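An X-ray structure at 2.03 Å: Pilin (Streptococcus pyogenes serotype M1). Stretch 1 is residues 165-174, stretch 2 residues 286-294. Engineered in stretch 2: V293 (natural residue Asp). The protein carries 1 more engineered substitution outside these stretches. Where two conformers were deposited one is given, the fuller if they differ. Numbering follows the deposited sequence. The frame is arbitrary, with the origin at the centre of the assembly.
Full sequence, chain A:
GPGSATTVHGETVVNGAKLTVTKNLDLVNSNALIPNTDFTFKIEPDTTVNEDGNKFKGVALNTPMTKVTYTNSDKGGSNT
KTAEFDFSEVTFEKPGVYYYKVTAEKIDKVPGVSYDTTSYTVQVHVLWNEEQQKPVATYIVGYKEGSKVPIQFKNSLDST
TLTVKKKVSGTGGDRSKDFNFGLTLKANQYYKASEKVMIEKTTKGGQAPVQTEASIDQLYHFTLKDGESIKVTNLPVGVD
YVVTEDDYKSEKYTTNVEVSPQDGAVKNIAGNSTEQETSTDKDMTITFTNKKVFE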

# COMPACT_ATOMS: atom_id res chain seq x y z
N LYS A 165 9.80 -4.92 24.28
CA LYS A 165 9.98 -5.95 25.28
C LYS A 165 10.61 -5.34 26.51
O LYS A 165 11.45 -4.43 26.40
CB LYS A 165 10.93 -7.03 24.75
CG LYS A 165 10.34 -7.85 23.64
CD LYS A 165 11.37 -8.82 23.02
CE LYS A 165 11.78 -9.95 23.97
NZ LYS A 165 12.67 -10.92 23.26
N LYS A 166 10.22 -5.85 27.68
CA LYS A 166 10.85 -5.48 28.95
C LYS A 166 11.59 -6.70 29.50
O LYS A 166 11.04 -7.80 29.59
CB LYS A 166 9.82 -5.00 29.97
CG LYS A 166 10.41 -4.73 31.38
CD LYS A 166 11.15 -3.41 31.35
CE LYS A 166 12.27 -3.40 32.34
NZ LYS A 166 12.88 -2.05 32.41
N LYS A 167 12.86 -6.49 29.86
CA LYS A 167 13.68 -7.50 30.48
C LYS A 167 14.18 -6.94 31.83
O LYS A 167 14.71 -5.83 31.89
CB LYS A 167 14.87 -7.81 29.57
CG LYS A 167 15.84 -8.82 30.15
CD LYS A 167 17.03 -9.05 29.21
CE LYS A 167 17.73 -10.37 29.52
NZ LYS A 167 18.71 -10.70 28.43
N VAL A 168 14.00 -7.70 32.91
CA VAL A 168 14.56 -7.30 34.22
C VAL A 168 15.76 -8.18 34.56
O VAL A 168 15.67 -9.41 34.47
CB VAL A 168 13.50 -7.34 35.34
CG1 VAL A 168 14.15 -7.09 36.71
CG2 VAL A 168 12.41 -6.30 35.06
N SER A 169 16.86 -7.55 34.95
CA SER A 169 18.08 -8.27 35.30
C SER A 169 18.63 -7.83 36.65
O SER A 169 18.20 -6.82 37.22
CB SER A 169 19.14 -8.07 34.22
OG SER A 169 19.38 -6.69 34.05
N GLY A 170 19.58 -8.61 37.18
CA GLY A 170 20.20 -8.31 38.47
C GLY A 170 19.49 -8.98 39.62
O GLY A 170 18.25 -9.15 39.61
N THR A 171 20.25 -9.35 40.65
CA THR A 171 19.67 -10.10 41.78
C THR A 171 18.70 -9.26 42.60
O THR A 171 17.90 -9.80 43.36
CB THR A 171 20.76 -10.69 42.68
OG1 THR A 171 21.60 -9.63 43.10
CG2 THR A 171 21.60 -11.75 41.89
N GLY A 172 18.74 -7.93 42.44
CA GLY A 172 17.76 -7.04 43.08
C GLY A 172 16.56 -6.62 42.23
O GLY A 172 15.67 -5.90 42.70
N GLY A 173 16.55 -7.05 40.98
CA GLY A 173 15.46 -6.69 40.04
C GLY A 173 14.14 -7.35 40.38
O GLY A 173 14.09 -8.57 40.63
N ASP A 174 13.08 -6.54 40.39
CA ASP A 174 11.72 -7.02 40.67
C ASP A 174 11.05 -7.48 39.38
O ASP A 174 10.65 -6.65 38.56
CB ASP A 174 10.89 -5.90 41.34
CG ASP A 174 9.49 -6.35 41.78
OD1 ASP A 174 9.07 -7.51 41.56
OD2 ASP A 174 8.80 -5.50 42.36
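Stretch 2 (286-294) ITFTNKKVF

Stretch 2 lies beside stretch 1 as a parallel β-strand partner, held by a ladder of backbone hydrogen bonds and locked by a covalent bond between the side chains of K166 and N290.

Both segments are extended: phi/psi runs from -121/145 at K165 to -129/167 at S169, and from -121/120 at I286 to -121/135 at K291. The N-to-C directions of the two strands differ by 25°, with a signed crossing angle of -25°, and their axes approach to 4.6 Å. The register is regular. K165 pairs with T287 (CA to CA 4.5 Å), K166 with F288 (4.9 Å), K167 with T289 (4.6 Å), V168 with N290 (5.0 Å) and S169 with K291 (4.7 Å).

The hydrogen bonds show the parallel pattern, in which alternate residues of stretch 1 bond to residues flanking their partner. K165 N donates to I286 O (2.8 Å) and K165 O accepts from F288 N (2.7 Å), straddling T287. K167 repeats this around T289, with K167 N to F288 O and N290 N to K167 O both at 2.8 Å. At S169 the rungs lengthen: S169 N to N290 O is 3.0 Å, and K292 N to S169 O is 3.2 Å. All six have N-H...O angles of 161° or more.

Side chains alternate between the two faces of the sheet. K166, V168, F288 and N290 share one face, and all four are buried. Here K166 NZ reaches N290 CG at 1.6 Å, an isopeptide linkage; the amide nitrogen of the N290 side chain is absent from the model, as expected when the lysine nitrogen replaces it. The lysine spans the offset to the next residue on this face beyond its partner F288. K165, K167, S169, T287, T289 and K291 occupy the other face, where S169 OG packs 3.3 Å from K291 CB and 3.6 Å from T289 CG2. A water accepts from K165 NZ (3.1 Å) and donates to T287 OG1 (2.7 Å).

Beyond S169 stretch 1 leaves the ladder in a type I turn from G170 to G173, closed by G173 N to G170 O at 3.0 Å. G170, at phi/psi 92/148, lies so close to stretch 2 that an ideal CB would be 2.3 Å from K292 O. That carbonyl also accepts a weak hydrogen bond from G172 N (3.0 Å, 133°). The F294 ring meets the turn with its edge toward T171 OG1, which lies 3.4 Å from F294 CD1.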

# COMPACT_ATOMS: atom_id res chain seq x y z
N ILE A 286 12.51 -3.86 20.01
CA ILE A 286 13.16 -2.95 20.92
C ILE A 286 12.97 -3.48 22.34
O ILE A 286 11.84 -3.64 22.81
CB ILE A 286 12.58 -1.52 20.82
CG1 ILE A 286 12.65 -1.04 19.36
CG2 ILE A 286 13.31 -0.59 21.78
CD1 ILE A 286 12.21 0.39 19.15
N THR A 287 14.10 -3.74 23.00
CA THR A 287 14.12 -4.32 24.34
C THR A 287 14.65 -3.32 25.37
O THR A 287 15.76 -2.80 25.24
CB THR A 287 14.99 -5.56 24.34
OG1 THR A 287 14.59 -6.39 23.24
CG2 THR A 287 14.87 -6.34 25.70
N PHE A 288 13.82 -3.06 26.38
CA PHE A 288 14.24 -2.26 27.52
C PHE A 288 14.72 -3.20 28.63
O PHE A 288 13.98 -4.04 29.12
CB PHE A 288 13.10 -1.37 27.99
CG PHE A 288 12.82 -0.20 27.09
CD1 PHE A 288 12.07 -0.36 25.91
CD2 PHE A 288 13.28 1.07 27.43
CE1 PHE A 288 11.80 0.72 25.10
CE2 PHE A 288 13.00 2.16 26.62
CZ PHE A 288 12.25 1.99 25.44
N THR A 289 15.99 -3.09 28.97
CA THR A 289 16.55 -3.89 30.06
C THR A 289 16.69 -2.98 31.25
O THR A 289 17.36 -1.94 31.17
CB THR A 289 17.92 -4.49 29.68
OG1 THR A 289 17.74 -5.32 28.53
CG2 THR A 289 18.52 -5.35 30.83
N ASN A 290 16.03 -3.37 32.34
CA ASN A 290 16.16 -2.65 33.61
C ASN A 290 16.84 -3.51 34.63
O ASN A 290 16.41 -4.62 34.93
CB ASN A 290 14.82 -2.22 34.16
CG ASN A 290 14.05 -1.35 33.19
OD1 ASN A 290 14.33 -0.17 33.04
N LYS A 291 17.92 -2.96 35.18
CA LYS A 291 18.82 -3.73 36.02
C LYS A 291 18.91 -3.09 37.41
O LYS A 291 19.01 -1.88 37.54
CB LYS A 291 20.20 -3.80 35.36
CG LYS A 291 21.17 -4.78 36.03
CD LYS A 291 22.52 -4.80 35.33
CE LYS A 291 23.27 -6.09 35.66
NZ LYS A 291 24.72 -5.94 35.35
N LYS A 292 18.85 -3.94 38.43
CA LYS A 292 18.94 -3.48 39.82
C LYS A 292 19.79 -4.46 40.61
O LYS A 292 19.58 -5.68 40.57
CB LYS A 292 17.54 -3.34 40.42
CG LYS A 292 17.50 -2.89 41.86
CD LYS A 292 16.06 -2.66 42.27
CE LYS A 292 15.95 -1.99 43.62
NZ LYS A 292 14.62 -1.33 43.72
N VAL A 293 20.78 -3.93 41.34
CA VAL A 293 21.65 -4.76 42.18
C VAL A 293 21.82 -4.22 43.62
O VAL A 293 21.41 -3.10 43.93
CB VAL A 293 23.06 -4.91 41.54
CG1 VAL A 293 23.03 -5.86 40.34
CG2 VAL A 293 23.63 -3.53 41.17
N PHE A 294 22.46 -5.02 44.46
CA PHE A 294 22.83 -4.64 45.82
C PHE A 294 24.21 -4.01 45.79
O PHE A 294 24.37 -2.84 46.07
CB PHE A 294 22.85 -5.88 46.71
CG PHE A 294 21.55 -6.63 46.74
CD1 PHE A 294 21.14 -7.39 45.64
CD2 PHE A 294 20.72 -6.56 47.85
CE1 PHE A 294 19.93 -8.09 45.65
CE2 PHE A 294 19.50 -7.25 47.87
CZ PHE A 294 19.10 -8.01 46.77
O HOH W 1 15.11 -9.03 23.47